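Local atomic coordinates of porin (Acinetobacter baumannii AB307-0294, PDB entry 5DL7), a protein that forms a beta-barrel in the outer membrane and probably lets small molecules pass through it as a porin. Residues 30-35 and 408-413; 369-374 and 385-390; 73-78 and 140-145; 322-327 and 341-346. All coordinates share one frame; numbering follows the deposited sequence.

Interaction 1 of 4, residues 30-35 and 408-413. With CA (calcium ion), chain D; C8E ((hydroxyethyloxy)tri(ethyloxy)octane), chain K.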
# COMPACT_ATOMS: atom_id res chain seq x y z
N PHE A 30 -4.13 11.19 12.36
CA PHE A 30 -4.47 9.75 12.09
C PHE A 30 -4.73 9.06 13.45
O PHE A 30 -3.86 8.97 14.26
CB PHE A 30 -3.31 9.20 11.37
CG PHE A 30 -3.54 7.90 10.63
CD1 PHE A 30 -4.42 6.87 11.08
CD2 PHE A 30 -2.73 7.59 9.50
CE1 PHE A 30 -4.64 5.68 10.37
CE2 PHE A 30 -2.95 6.39 8.76
CZ PHE A 30 -3.89 5.43 9.19
N TYR A 31 -5.91 8.52 13.61
CA TYR A 31 -6.20 7.64 14.75
C TYR A 31 -6.40 6.22 14.23
O TYR A 31 -7.11 6.05 13.20
CB TYR A 31 -7.54 8.08 15.37
CG TYR A 31 -8.01 7.19 16.49
CD1 TYR A 31 -7.23 7.06 17.66
CD2 TYR A 31 -9.13 6.37 16.36
CE1 TYR A 31 -7.65 6.24 18.71
CE2 TYR A 31 -9.53 5.52 17.40
CZ TYR A 31 -8.78 5.49 18.58
OH TYR A 31 -9.16 4.67 19.59
N PHE A 32 -5.76 5.27 14.87
CA PHE A 32 -5.77 3.85 14.41
C PHE A 32 -6.12 3.01 15.62
O PHE A 32 -5.52 3.17 16.66
CB PHE A 32 -4.38 3.46 13.93
CG PHE A 32 -4.24 2.02 13.45
CD1 PHE A 32 -4.12 0.97 14.37
CD2 PHE A 32 -4.21 1.72 12.08
CE1 PHE A 32 -4.02 -0.33 13.96
CE2 PHE A 32 -4.08 0.39 11.65
CZ PHE A 32 -4.01 -0.63 12.60
N ASP A 33 -7.17 2.22 15.47
CA ASP A 33 -7.55 1.31 16.61
C ASP A 33 -7.91 -0.01 16.00
O ASP A 33 -9.03 -0.15 15.48
CB ASP A 33 -8.79 1.90 17.25
CG ASP A 33 -9.40 0.96 18.41
OD1 ASP A 33 -8.53 0.33 19.09
OD2 ASP A 33 -10.70 0.89 18.55
N ARG A 34 -7.11 -1.05 16.20
CA ARG A 34 -7.47 -2.39 15.77
C ARG A 34 -7.78 -3.14 17.16
O ARG A 34 -6.91 -3.54 17.88
CB ARG A 34 -6.35 -3.02 15.03
CG ARG A 34 -6.56 -4.48 14.63
CD ARG A 34 -5.46 -5.11 13.89
NE ARG A 34 -5.38 -4.51 12.52
CZ ARG A 34 -4.32 -4.47 11.76
NH1 ARG A 34 -3.21 -5.11 12.04
NH2 ARG A 34 -4.40 -4.02 10.49
N ASP A 35 -9.04 -3.24 17.45
CA ASP A 35 -9.48 -3.75 18.77
C ASP A 35 -9.75 -5.18 18.60
O ASP A 35 -10.79 -5.67 18.08
CB ASP A 35 -10.69 -3.00 19.20
CG ASP A 35 -11.10 -3.40 20.62
OD1 ASP A 35 -10.73 -4.49 21.07
OD2 ASP A 35 -11.83 -2.51 21.13
N GLU A 408 -11.73 -2.86 13.62
CA GLU A 408 -10.64 -1.92 13.32
C GLU A 408 -11.28 -0.60 12.86
O GLU A 408 -12.24 -0.64 12.02
CB GLU A 408 -9.72 -2.49 12.28
CG GLU A 408 -8.62 -1.58 11.83
CD GLU A 408 -7.53 -2.22 10.93
OE1 GLU A 408 -7.39 -3.45 10.99
OE2 GLU A 408 -6.83 -1.43 10.27
N THR A 409 -10.81 0.53 13.38
CA THR A 409 -11.29 1.83 13.00
C THR A 409 -10.01 2.66 12.59
O THR A 409 -8.97 2.53 13.21
CB THR A 409 -11.86 2.54 14.25
OG1 THR A 409 -13.01 1.82 14.67
CG2 THR A 409 -12.21 3.91 13.88
N ARG A 410 -10.06 3.36 11.48
CA ARG A 410 -9.02 4.33 11.13
C ARG A 410 -9.77 5.64 10.84
O ARG A 410 -10.72 5.69 10.10
CB ARG A 410 -8.24 3.96 9.83
CG ARG A 410 -7.51 2.65 9.94
CD ARG A 410 -6.74 2.26 8.62
NE ARG A 410 -6.26 0.89 8.76
CZ ARG A 410 -5.53 0.28 7.84
NH1 ARG A 410 -5.15 0.93 6.77
NH2 ARG A 410 -5.33 -0.98 7.94
N LEU A 411 -9.32 6.74 11.47
CA LEU A 411 -9.86 8.07 11.23
C LEU A 411 -8.73 8.99 10.77
O LEU A 411 -7.65 8.95 11.35
CB LEU A 411 -10.45 8.62 12.51
CG LEU A 411 -11.57 7.76 13.17
CD1 LEU A 411 -11.98 8.39 14.57
CD2 LEU A 411 -12.76 7.49 12.27
N ASN A 412 -8.98 9.70 9.73
CA ASN A 412 -8.04 10.61 9.11
C ASN A 412 -8.55 11.96 8.92
O ASN A 412 -9.67 12.16 8.35
CB ASN A 412 -7.56 10.07 7.73
CG ASN A 412 -6.96 8.67 7.81
OD1 ASN A 412 -7.61 7.61 7.70
ND2 ASN A 412 -5.64 8.64 8.11
N VAL A 413 -7.80 12.99 9.28
CA VAL A 413 -8.08 14.35 8.81
C VAL A 413 -6.79 14.87 8.19
O VAL A 413 -5.74 14.82 8.84
CB VAL A 413 -8.58 15.32 9.92
CG1 VAL A 413 -8.76 16.66 9.34
CG2 VAL A 413 -9.85 14.74 10.62
CA CA D . -10.13 -5.94 22.63
O12 C8E K . -7.73 8.28 22.18
C13 C8E K . -8.07 9.52 21.61
C14 C8E K . -8.55 9.32 20.18
O15 C8E K . -9.13 10.52 19.65
C16 C8E K . -9.84 10.35 18.39
C17 C8E K . -9.44 11.57 17.60
O18 C8E K . -10.10 11.71 16.34
C19 C8E K . -9.20 12.23 15.35
C20 C8E K . -9.68 12.08 13.91
O21 C8E K . -8.55 11.83 12.99
O HOH W 1 -12.10 -0.14 16.52
O HOH W 2 -12.40 -6.15 22.53
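Arg34 and Glu408 meet across the seam of the porin beta-barrel, where the first strand, 22-36, pairs antiparallel with the last, 406-418. The face they share with Phe30, Phe32, Arg410 and Asn412 looks into the barrel and is tightly packed. Arg34 NE gives Glu408 OE1 a hydrogen bond of 2.7 Å from well above the carboxylate plane (58° out of it), while Arg410 holds OE2 with both NE and NH2. A single carboxylate thus probably offsets two guanidiniums whose NH2 atoms, of Arg34 and Arg410, lie 4.1 Å apart. Phe32 fills in as a flat apolar wedge, its CZ against one face of the Arg34 guanidinium and its CE2 3.6 Å from Glu408 OE2. The outer face is looser: Tyr31 CD2 and Leu411 CD1 come to 3.9 Å, and a detergent molecule lies over the Tyr31 ring. Farther along, a water joins Asp33 OD2 to Thr409 OG1, and Asp33 OD1 pairs with Arg47. At the strand end, Asp35 OD1 binds calcium at 2.2 Å, together with Tyr36, Asp39 and Thr44. Back on the inner face, Asn412, its OD1 held by Arg389, sets ND2 3.3 Å above the centre of the Phe30 ring.

Interaction 2 of 4, residues 369-374 and 385-390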
# COMPACT_ATOMS: atom_id res chain seq x y z
N GLU A 369 -16.24 -4.11 5.52
CA GLU A 369 -15.72 -2.77 5.66
C GLU A 369 -16.64 -1.67 5.15
O GLU A 369 -17.42 -1.85 4.25
CB GLU A 369 -14.45 -2.52 4.89
CG GLU A 369 -13.36 -3.56 5.26
CD GLU A 369 -11.98 -3.19 4.65
OE1 GLU A 369 -11.82 -2.24 3.87
OE2 GLU A 369 -11.03 -3.99 5.01
N PHE A 370 -16.50 -0.53 5.79
CA PHE A 370 -17.15 0.76 5.47
C PHE A 370 -16.14 1.87 5.39
O PHE A 370 -15.24 1.88 6.18
CB PHE A 370 -18.20 1.17 6.49
CG PHE A 370 -19.27 0.21 6.58
CD1 PHE A 370 -20.33 0.31 5.67
CD2 PHE A 370 -19.26 -0.86 7.49
CE1 PHE A 370 -21.42 -0.59 5.64
CE2 PHE A 370 -20.36 -1.78 7.51
CZ PHE A 370 -21.41 -1.66 6.55
N ASP A 371 -16.26 2.76 4.36
CA ASP A 371 -15.30 3.82 4.09
C ASP A 371 -16.12 5.03 3.68
O ASP A 371 -16.74 4.96 2.67
CB ASP A 371 -14.37 3.33 3.00
CG ASP A 371 -13.26 4.25 2.62
OD1 ASP A 371 -13.10 5.37 3.11
OD2 ASP A 371 -12.30 3.77 1.89
N LEU A 372 -16.07 6.05 4.45
CA LEU A 372 -16.69 7.38 4.16
C LEU A 372 -15.67 8.44 4.17
O LEU A 372 -14.95 8.57 5.14
CB LEU A 372 -17.75 7.68 5.18
CG LEU A 372 -18.71 8.80 4.78
CD1 LEU A 372 -19.51 8.53 3.56
CD2 LEU A 372 -19.56 9.07 5.99
N GLY A 373 -15.48 9.14 3.01
CA GLY A 373 -14.44 10.19 2.88
C GLY A 373 -15.06 11.46 2.32
O GLY A 373 -16.05 11.39 1.49
N TYR A 374 -14.64 12.63 2.82
CA TYR A 374 -15.09 13.88 2.37
C TYR A 374 -13.94 14.84 2.18
O TYR A 374 -13.12 14.99 3.12
CB TYR A 374 -16.05 14.54 3.36
CG TYR A 374 -16.59 15.86 2.93
CD1 TYR A 374 -17.32 16.01 1.74
CD2 TYR A 374 -16.38 16.98 3.69
CE1 TYR A 374 -17.74 17.23 1.31
CE2 TYR A 374 -16.84 18.21 3.20
CZ TYR A 374 -17.53 18.27 2.03
OH TYR A 374 -17.96 19.51 1.71
N GLY A 385 -9.58 17.30 4.02
CA GLY A 385 -10.20 16.01 3.79
C GLY A 385 -10.38 15.31 5.08
O GLY A 385 -9.53 15.43 6.02
N MET A 386 -11.37 14.42 5.13
CA MET A 386 -11.54 13.63 6.33
C MET A 386 -12.06 12.23 5.91
O MET A 386 -12.70 12.13 4.88
CB MET A 386 -12.42 14.39 7.23
CG MET A 386 -13.80 14.72 6.90
SD MET A 386 -14.18 16.40 7.72
CE MET A 386 -13.62 17.63 6.58
N ARG A 387 -11.70 11.23 6.63
CA ARG A 387 -12.10 9.89 6.28
C ARG A 387 -12.31 9.11 7.50
O ARG A 387 -11.53 9.25 8.50
CB ARG A 387 -11.06 9.32 5.34
CG ARG A 387 -11.38 8.05 4.69
CD ARG A 387 -10.16 7.60 3.89
NE ARG A 387 -10.46 6.45 3.09
CZ ARG A 387 -9.51 5.85 2.32
NH1 ARG A 387 -8.20 6.28 2.41
NH2 ARG A 387 -9.80 4.79 1.59
N ALA A 388 -13.27 8.20 7.40
CA ALA A 388 -13.49 7.22 8.44
C ALA A 388 -13.70 5.82 7.83
O ALA A 388 -14.46 5.68 6.86
CB ALA A 388 -14.71 7.58 9.27
N ARG A 389 -12.91 4.90 8.31
CA ARG A 389 -12.90 3.53 7.86
C ARG A 389 -13.12 2.63 9.05
O ARG A 389 -12.50 2.76 10.12
CB ARG A 389 -11.62 3.19 7.17
CG ARG A 389 -11.51 3.73 5.74
CD ARG A 389 -10.09 3.49 5.13
NE ARG A 389 -9.16 4.37 5.81
CZ ARG A 389 -7.82 4.29 5.64
NH1 ARG A 389 -7.35 3.33 4.79
NH2 ARG A 389 -6.98 5.16 6.21
N PHE A 390 -13.94 1.60 8.79
CA PHE A 390 -14.26 0.55 9.80
C PHE A 390 -14.21 -0.84 9.16
O PHE A 390 -14.75 -1.03 8.09
CB PHE A 390 -15.64 0.76 10.33
CG PHE A 390 -15.91 2.09 10.89
CD1 PHE A 390 -15.57 2.36 12.30
CD2 PHE A 390 -16.48 3.13 10.10
CE1 PHE A 390 -15.79 3.75 12.75
CE2 PHE A 390 -16.71 4.45 10.61
CZ PHE A 390 -16.39 4.70 11.93
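Asp371 and Arg387 form a salt bridge on one face of a beta hairpin in the barrel wall, made by strands 363-375 and 384-395. Arg387 starts beside the neighbouring strand: its CB and CG pass Leu372 O, and CG also lies 3.6 Å from Asp371 OD1. With CG anti to the backbone N (chi1 -171°) and the chain extended, the guanidinium is carried diagonally over to Asp371 instead of straight across to Gly373, its backbone partner. CD continues past OD1. NE then gives OD1 a bond of 2.9 Å that is straight (180°), and NH2 gives OD2 one of 2.7 Å. Both oxygens use their syn lone pairs, so the two groups, nearly coplanar at 24°, meet as a side-on, two-pronged pair. NH1 points elsewhere and sits 3.8 Å above the centre of the Arg389 guanidinium, while Arg389 CD lies over a face of the Arg387 group.

Arg389 also approaches the acid, with CG 3.5 Å from Asp371 OD1, but its NH2 is hydrogen-bonded to Asn412. The other face carries Phe370, Leu372, Tyr374, Met386, Ala388 and Phe390, mostly apolar residues suited to the lipid-facing side of a barrel; there Met386 CE meets the edge of the Tyr374 ring 4.0 Å from CD2. Six backbone hydrogen bonds join the strands beneath. Two bonds to a single guanidinium fix the rotation of the Asp371 carboxylate, and the negative charge of Asp371 probably eases the close approach of the Arg387 and Arg389 guanidiniums.

Interaction 3 of 4, residues 73-78 and 140-145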
# COMPACT_ATOMS: atom_id res chain seq x y z
N LEU A 73 11.77 14.96 0.49
CA LEU A 73 10.57 14.57 1.22
C LEU A 73 10.98 14.82 2.75
O LEU A 73 11.82 14.11 3.19
CB LEU A 73 10.30 13.19 0.98
CG LEU A 73 9.08 12.55 1.61
CD1 LEU A 73 7.75 13.21 1.15
CD2 LEU A 73 9.12 11.07 1.44
N ALA A 74 10.29 15.60 3.47
CA ALA A 74 10.59 15.87 4.92
C ALA A 74 9.35 15.54 5.73
O ALA A 74 8.24 15.93 5.36
CB ALA A 74 10.98 17.27 5.07
N MET A 75 9.52 14.83 6.89
CA MET A 75 8.44 14.17 7.72
C MET A 75 8.72 14.47 9.16
O MET A 75 9.86 14.40 9.58
CB MET A 75 8.41 12.74 7.49
CG MET A 75 8.07 12.33 6.06
SD MET A 75 8.57 10.75 5.50
CE MET A 75 10.34 11.14 5.08
N ALA A 76 7.72 15.02 9.88
CA ALA A 76 7.81 15.20 11.33
C ALA A 76 6.50 14.67 11.92
O ALA A 76 5.46 15.20 11.58
CB ALA A 76 8.06 16.61 11.65
N GLY A 77 6.58 13.74 12.87
CA GLY A 77 5.46 13.07 13.48
C GLY A 77 5.43 13.10 15.00
O GLY A 77 6.50 13.16 15.60
N PHE A 78 4.24 13.17 15.58
CA PHE A 78 4.02 13.37 17.01
C PHE A 78 3.01 12.48 17.58
O PHE A 78 1.93 12.35 16.98
CB PHE A 78 3.48 14.81 17.25
CG PHE A 78 4.34 15.87 16.66
CD1 PHE A 78 4.33 16.15 15.27
CD2 PHE A 78 5.23 16.48 17.45
CE1 PHE A 78 5.22 17.09 14.68
CE2 PHE A 78 6.04 17.51 16.90
CZ PHE A 78 6.04 17.76 15.50
N ARG A 140 0.24 4.16 6.72
CA ARG A 140 0.44 4.69 8.06
C ARG A 140 0.70 6.17 8.00
O ARG A 140 0.15 6.86 7.10
CB ARG A 140 1.36 3.78 8.94
CG ARG A 140 0.89 2.39 9.19
CD ARG A 140 -0.36 2.28 10.06
NE ARG A 140 -0.69 0.87 10.20
CZ ARG A 140 -1.32 0.09 9.35
NH1 ARG A 140 -1.78 0.54 8.18
NH2 ARG A 140 -1.43 -1.22 9.56
N LEU A 141 1.49 6.77 8.88
CA LEU A 141 1.57 8.15 8.93
C LEU A 141 2.38 8.70 7.79
O LEU A 141 2.10 9.76 7.29
CB LEU A 141 2.14 8.60 10.28
CG LEU A 141 2.11 10.08 10.56
CD1 LEU A 141 0.62 10.53 10.74
CD2 LEU A 141 2.89 10.49 11.85
N PHE A 142 3.52 8.09 7.51
CA PHE A 142 4.49 8.51 6.50
C PHE A 142 4.73 7.39 5.55
O PHE A 142 4.68 6.23 5.89
CB PHE A 142 5.84 8.83 7.23
CG PHE A 142 5.73 9.89 8.22
CD1 PHE A 142 5.15 11.14 7.92
CD2 PHE A 142 6.31 9.84 9.49
CE1 PHE A 142 5.02 12.19 8.82
CE2 PHE A 142 6.16 10.90 10.35
CZ PHE A 142 5.57 12.09 10.02
N PRO A 143 5.18 7.70 4.32
CA PRO A 143 5.47 6.67 3.32
C PRO A 143 6.73 5.88 3.68
O PRO A 143 7.65 6.46 4.18
CB PRO A 143 5.79 7.51 2.04
CG PRO A 143 6.09 8.85 2.45
CD PRO A 143 5.32 9.06 3.78
N GLN A 144 6.72 4.61 3.42
CA GLN A 144 7.93 3.78 3.26
C GLN A 144 8.79 4.35 2.17
O GLN A 144 8.29 4.77 1.11
CB GLN A 144 7.48 2.39 3.02
CG GLN A 144 8.52 1.38 3.01
CD GLN A 144 7.91 0.04 2.49
OE1 GLN A 144 7.09 0.07 1.54
NE2 GLN A 144 8.35 -1.04 2.99
N THR A 145 10.14 4.39 2.43
CA THR A 145 11.01 4.81 1.40
C THR A 145 12.16 3.80 1.23
O THR A 145 12.44 3.03 2.09
CB THR A 145 11.60 6.25 1.50
OG1 THR A 145 12.51 6.38 2.59
CG2 THR A 145 10.44 7.34 1.64
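Met75 and Phe142 form the centre of this buried contact, in which a loop folded inward meets the inner surface of the barrel wall. Met75 CB stands almost directly over the ring of Phe142, 3.6 Å from its centroid and 11° off the normal, a CH-pi contact. The Met75 sulfur continues past the ring obliquely, a Met-aromatic contact at 4.7 Å from SD to the centroid, and reaches Pro143 CD at 4.0 Å. With CG anti to the carbonyl carbon (chi1 -62°) and chi2 extended, the unbranched chain runs along the ring and brings SD to the proline, as the slim, polarisable thioether of methionine suits. The tip of the ring comes down on the strand itself: Phe142 CZ lies 3.3 Å from Ala76 C, an approach that Gly77, with no side chain, makes possible. Leu141 CD2 lies over the opposite face, toward the rim, and rests 4.0 Å from Gly77 CA. At the other end Leu73 CD2 touches Pro143 CG at 3.9 Å and also the methyl of Thr145.

Around this apolar core, Tyr106 meets Phe142 edge-to-face and Ile54 adds further cover. Arg28 NH1 bonds to the carbonyls of Arg140 and Leu141, and Thr145 OG1 pairs with Tyr177 OH, so several loop polar atoms are bonded outside the contact. Residues 73-78 belong to strand 66-79, between strands 46-58 and 105-117, while 140-145 lies in the loop between strands 134-135 and 145-147, inside the barrel.

Interaction 4 of 4, residues 322-327 and 341-346. With C8E ((hydroxyethyloxy)tri(ethyloxy)octane), chain F; C8E ((hydroxyethyloxy)tri(ethyloxy)octane), chain H; C8E ((hydroxyethyloxy)tri(ethyloxy)octane), chain I.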
# COMPACT_ATOMS: atom_id res chain seq x y z
N ILE A 322 -17.21 -8.57 -2.82
CA ILE A 322 -18.22 -7.71 -3.49
C ILE A 322 -18.05 -6.31 -2.90
O ILE A 322 -17.70 -6.14 -1.76
CB ILE A 322 -19.60 -8.23 -3.31
CG1 ILE A 322 -20.61 -7.38 -4.12
CG2 ILE A 322 -20.05 -8.33 -1.84
CD1 ILE A 322 -21.98 -8.01 -4.21
N ARG A 323 -18.25 -5.26 -3.71
CA ARG A 323 -17.99 -3.89 -3.34
C ARG A 323 -18.99 -3.01 -3.95
O ARG A 323 -19.41 -3.22 -5.08
CB ARG A 323 -16.61 -3.53 -3.91
CG ARG A 323 -16.14 -2.19 -3.56
CD ARG A 323 -14.87 -1.96 -4.42
NE ARG A 323 -14.42 -0.50 -4.34
CZ ARG A 323 -13.24 -0.06 -3.80
NH1 ARG A 323 -12.31 -0.91 -3.30
NH2 ARG A 323 -12.94 1.22 -3.78
N TYR A 324 -19.38 -2.01 -3.20
CA TYR A 324 -20.32 -0.96 -3.63
C TYR A 324 -19.76 0.38 -3.30
O TYR A 324 -19.28 0.61 -2.24
CB TYR A 324 -21.71 -1.10 -2.96
CG TYR A 324 -22.58 0.08 -3.35
CD1 TYR A 324 -23.10 0.26 -4.61
CD2 TYR A 324 -22.78 1.12 -2.48
CE1 TYR A 324 -23.86 1.40 -4.96
CE2 TYR A 324 -23.50 2.23 -2.81
CZ TYR A 324 -24.05 2.37 -4.06
OH TYR A 324 -24.75 3.56 -4.29
N GLU A 325 -19.77 1.29 -4.26
CA GLU A 325 -19.35 2.67 -4.03
C GLU A 325 -20.30 3.68 -4.73
O GLU A 325 -20.82 3.40 -5.78
CB GLU A 325 -17.84 3.03 -4.41
CG GLU A 325 -17.45 2.56 -5.62
CD GLU A 325 -15.91 2.03 -5.62
OE1 GLU A 325 -15.03 2.80 -5.14
OE2 GLU A 325 -15.71 0.96 -6.33
N TYR A 326 -20.31 4.81 -4.10
CA TYR A 326 -21.05 6.01 -4.67
C TYR A 326 -20.22 7.24 -4.51
O TYR A 326 -19.57 7.53 -3.46
CB TYR A 326 -22.44 6.17 -3.95
CG TYR A 326 -23.28 7.19 -4.69
CD1 TYR A 326 -23.86 6.82 -5.90
CD2 TYR A 326 -23.55 8.42 -4.15
CE1 TYR A 326 -24.64 7.75 -6.60
CE2 TYR A 326 -24.38 9.35 -4.79
CZ TYR A 326 -24.87 8.98 -6.04
OH TYR A 326 -25.72 9.82 -6.80
N ASP A 327 -20.14 7.96 -5.61
CA ASP A 327 -19.58 9.31 -5.62
C ASP A 327 -20.71 10.33 -5.64
O ASP A 327 -21.53 10.40 -6.53
CB ASP A 327 -18.70 9.45 -6.85
CG ASP A 327 -18.11 10.81 -7.01
OD1 ASP A 327 -18.44 11.87 -6.44
OD2 ASP A 327 -17.16 10.77 -7.89
N LEU A 341 -17.95 14.13 -1.31
CA LEU A 341 -18.25 12.89 -0.51
C LEU A 341 -18.22 11.68 -1.36
O LEU A 341 -18.66 11.70 -2.50
CB LEU A 341 -19.66 13.06 0.15
CG LEU A 341 -20.02 11.99 1.19
CD1 LEU A 341 -19.17 12.26 2.45
CD2 LEU A 341 -21.51 12.23 1.57
N ARG A 342 -17.66 10.61 -0.80
CA ARG A 342 -17.56 9.26 -1.36
C ARG A 342 -17.84 8.23 -0.27
O ARG A 342 -17.42 8.43 0.88
CB ARG A 342 -16.18 8.91 -1.96
CG ARG A 342 -15.92 9.72 -3.21
CD ARG A 342 -14.53 9.37 -3.84
NE ARG A 342 -14.62 9.94 -5.20
CZ ARG A 342 -13.80 9.60 -6.13
NH1 ARG A 342 -13.96 10.10 -7.37
NH2 ARG A 342 -12.77 8.83 -5.77
N PHE A 343 -18.61 7.24 -0.63
CA PHE A 343 -18.92 6.10 0.25
C PHE A 343 -18.49 4.85 -0.46
O PHE A 343 -18.73 4.66 -1.63
CB PHE A 343 -20.43 6.06 0.54
CG PHE A 343 -20.87 4.81 1.24
CD1 PHE A 343 -20.64 4.67 2.60
CD2 PHE A 343 -21.49 3.83 0.58
CE1 PHE A 343 -21.05 3.52 3.31
CE2 PHE A 343 -21.92 2.70 1.28
CZ PHE A 343 -21.69 2.57 2.63
N MET A 344 -17.92 3.91 0.32
CA MET A 344 -17.65 2.57 -0.11
C MET A 344 -17.97 1.63 1.04
O MET A 344 -17.71 1.84 2.16
CB MET A 344 -16.19 2.32 -0.63
CG MET A 344 -15.93 1.04 -1.33
SD MET A 344 -15.35 -0.08 -0.02
CE MET A 344 -13.54 0.54 0.44
N THR A 345 -18.45 0.52 0.64
CA THR A 345 -18.54 -0.75 1.50
C THR A 345 -18.19 -1.97 0.68
O THR A 345 -18.43 -2.06 -0.48
CB THR A 345 -19.94 -0.93 2.19
OG1 THR A 345 -20.02 -2.03 3.08
CG2 THR A 345 -21.10 -1.07 1.17
N ARG A 346 -17.58 -2.97 1.33
CA ARG A 346 -17.12 -4.14 0.70
C ARG A 346 -17.01 -5.28 1.64
O ARG A 346 -16.93 -5.01 2.88
CB ARG A 346 -15.77 -3.86 0.08
CG ARG A 346 -14.68 -3.46 1.02
CD ARG A 346 -13.37 -3.21 0.20
NE ARG A 346 -12.32 -2.72 1.10
CZ ARG A 346 -11.07 -2.57 0.73
NH1 ARG A 346 -10.63 -2.75 -0.55
NH2 ARG A 346 -10.22 -2.06 1.65
C1 C8E F . -24.30 12.47 4.61
C2 C8E F . -24.62 11.19 3.83
C3 C8E F . -23.70 9.98 4.16
C4 C8E F . -24.25 8.77 3.40
C5 C8E F . -23.51 7.46 3.54
C6 C8E F . -24.27 6.25 3.13
C7 C8E F . -24.36 6.18 1.67
C8 C8E F . -24.96 4.93 1.29
O9 C8E F . -24.88 5.47 -0.01
C10 C8E F . -25.38 5.17 -1.30
C11 C8E F . -26.00 6.47 -1.60
O12 C8E F . -26.58 6.74 -2.90
C13 C8E F . -28.06 6.80 -3.03
C14 C8E F . -28.52 7.69 -4.19
O15 C8E F . -29.30 7.02 -5.25
C16 C8E F . -29.37 7.76 -6.49
C17 C8E F . -29.95 6.94 -7.67
O18 C8E F . -29.18 6.51 -8.82
C19 C8E F . -28.51 7.53 -9.63
C20 C8E F . -27.73 8.56 -8.77
O21 C8E F . -26.52 9.19 -9.18
C1 C8E H . -20.93 -4.98 1.64
C2 C8E H . -21.02 -5.04 0.17
C3 C8E H . -22.38 -4.61 -0.24
C4 C8E H . -22.61 -4.98 -1.67
C5 C8E H . -23.73 -4.32 -2.39
C6 C8E H . -24.52 -5.08 -3.43
C7 C8E H . -25.02 -4.17 -4.57
C8 C8E H . -26.22 -4.61 -5.46
O9 C8E H . -26.46 -3.50 -6.37
C10 C8E H . -27.56 -3.43 -7.28
C11 C8E H . -27.98 -1.96 -7.50
O12 C8E H . -26.86 -1.03 -7.49
C13 C8E H . -27.15 0.35 -7.80
C14 C8E H . -27.39 0.55 -9.30
O15 C8E H . -27.69 1.91 -9.58
C16 C8E H . -28.93 2.13 -10.33
C1 C8E I . -32.13 -6.02 -5.90
C2 C8E I . -30.81 -5.60 -5.29
C3 C8E I . -30.95 -5.60 -3.78
C4 C8E I . -29.60 -5.45 -3.08
C5 C8E I . -29.53 -4.13 -2.34
C6 C8E I . -28.22 -3.55 -2.03
C7 C8E I . -28.17 -2.09 -2.30
C8 C8E I . -26.79 -1.52 -2.03
O9 C8E I . -26.64 -0.52 -3.06
C10 C8E I . -27.37 0.64 -2.70
C11 C8E I . -27.59 1.44 -3.90
O12 C8E I . -28.46 2.62 -3.80
C13 C8E I . -28.84 2.74 -5.25
C14 C8E I . -29.68 3.87 -5.85
O15 C8E I . -30.49 3.38 -7.03
O HOH W 3 -11.97 -3.84 -3.06
O HOH W 4 -17.79 13.39 -4.46
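In the antiparallel barrel wall, Tyr324 and Tyr326 of strand 318-327 are joined by paired backbone hydrogen bonds to Thr345 and Phe343 of strand 341-353. The side chains of these four residues lie on the outer face, where bound detergent marks the probable lipid side. Tyr324 and Phe343 touch edge to edge, CD2 to CE2 at 4.2 Å, and their rings serve as flat platforms: the ether oxygen O9 of one detergent molecule lies 3.8 Å above the centre of the Tyr324 ring, and another detergent molecule runs over Phe343 and Tyr326. Tyrosine suits this surface because its ring packs on chains while its hydroxyl bonds, here Tyr324 OH with His278.

The inner face is largely charged. Met344 CG sits 3.5 Å above the plane of the Arg323 guanidinium, toward its rim, brought there because CG is anti to the backbone N (chi1 -169°). Arg323 grips Glu325 side-on, with NE to OE2 at 2.8 Å and NH2 to OE1 at 3.0 Å. Its NH1 lies only 3.7 Å from Arg346 NH1, and a water accepting from both probably eases the repulsion, as do the bonds of Arg346 to Glu369 and Asp306. Near the strand end Arg342 NH1 makes a weak salt bridge of 3.3 Å with Asp327 OD2, while OD1 takes a water and Lys329 N. Strand 278-288 borders 318-327 on its far side, and strand 363-375 borders 341-353.

In the fold
From the N terminus, residues 30-35 open a loop that closes only near the C terminus, at 408-413; interaction 1 thus joins the first and last strands, and the other three contacts nest inside it. Interaction 3 closes first, drawing the inward loop 140-145 onto the wall at 73-78. Interactions 4 and 2 then follow in series as short closures, and none of the contacts cross. Laterally, strand 341-353 meets 363-375, linking interaction 4 to interaction 2, and strand 384-395 meets 406-418, linking interaction 2 to interaction 1, an unbroken run of wall. Interaction 3 reaches interaction 1 through Arg140, which packs against Phe32 inside the barrel.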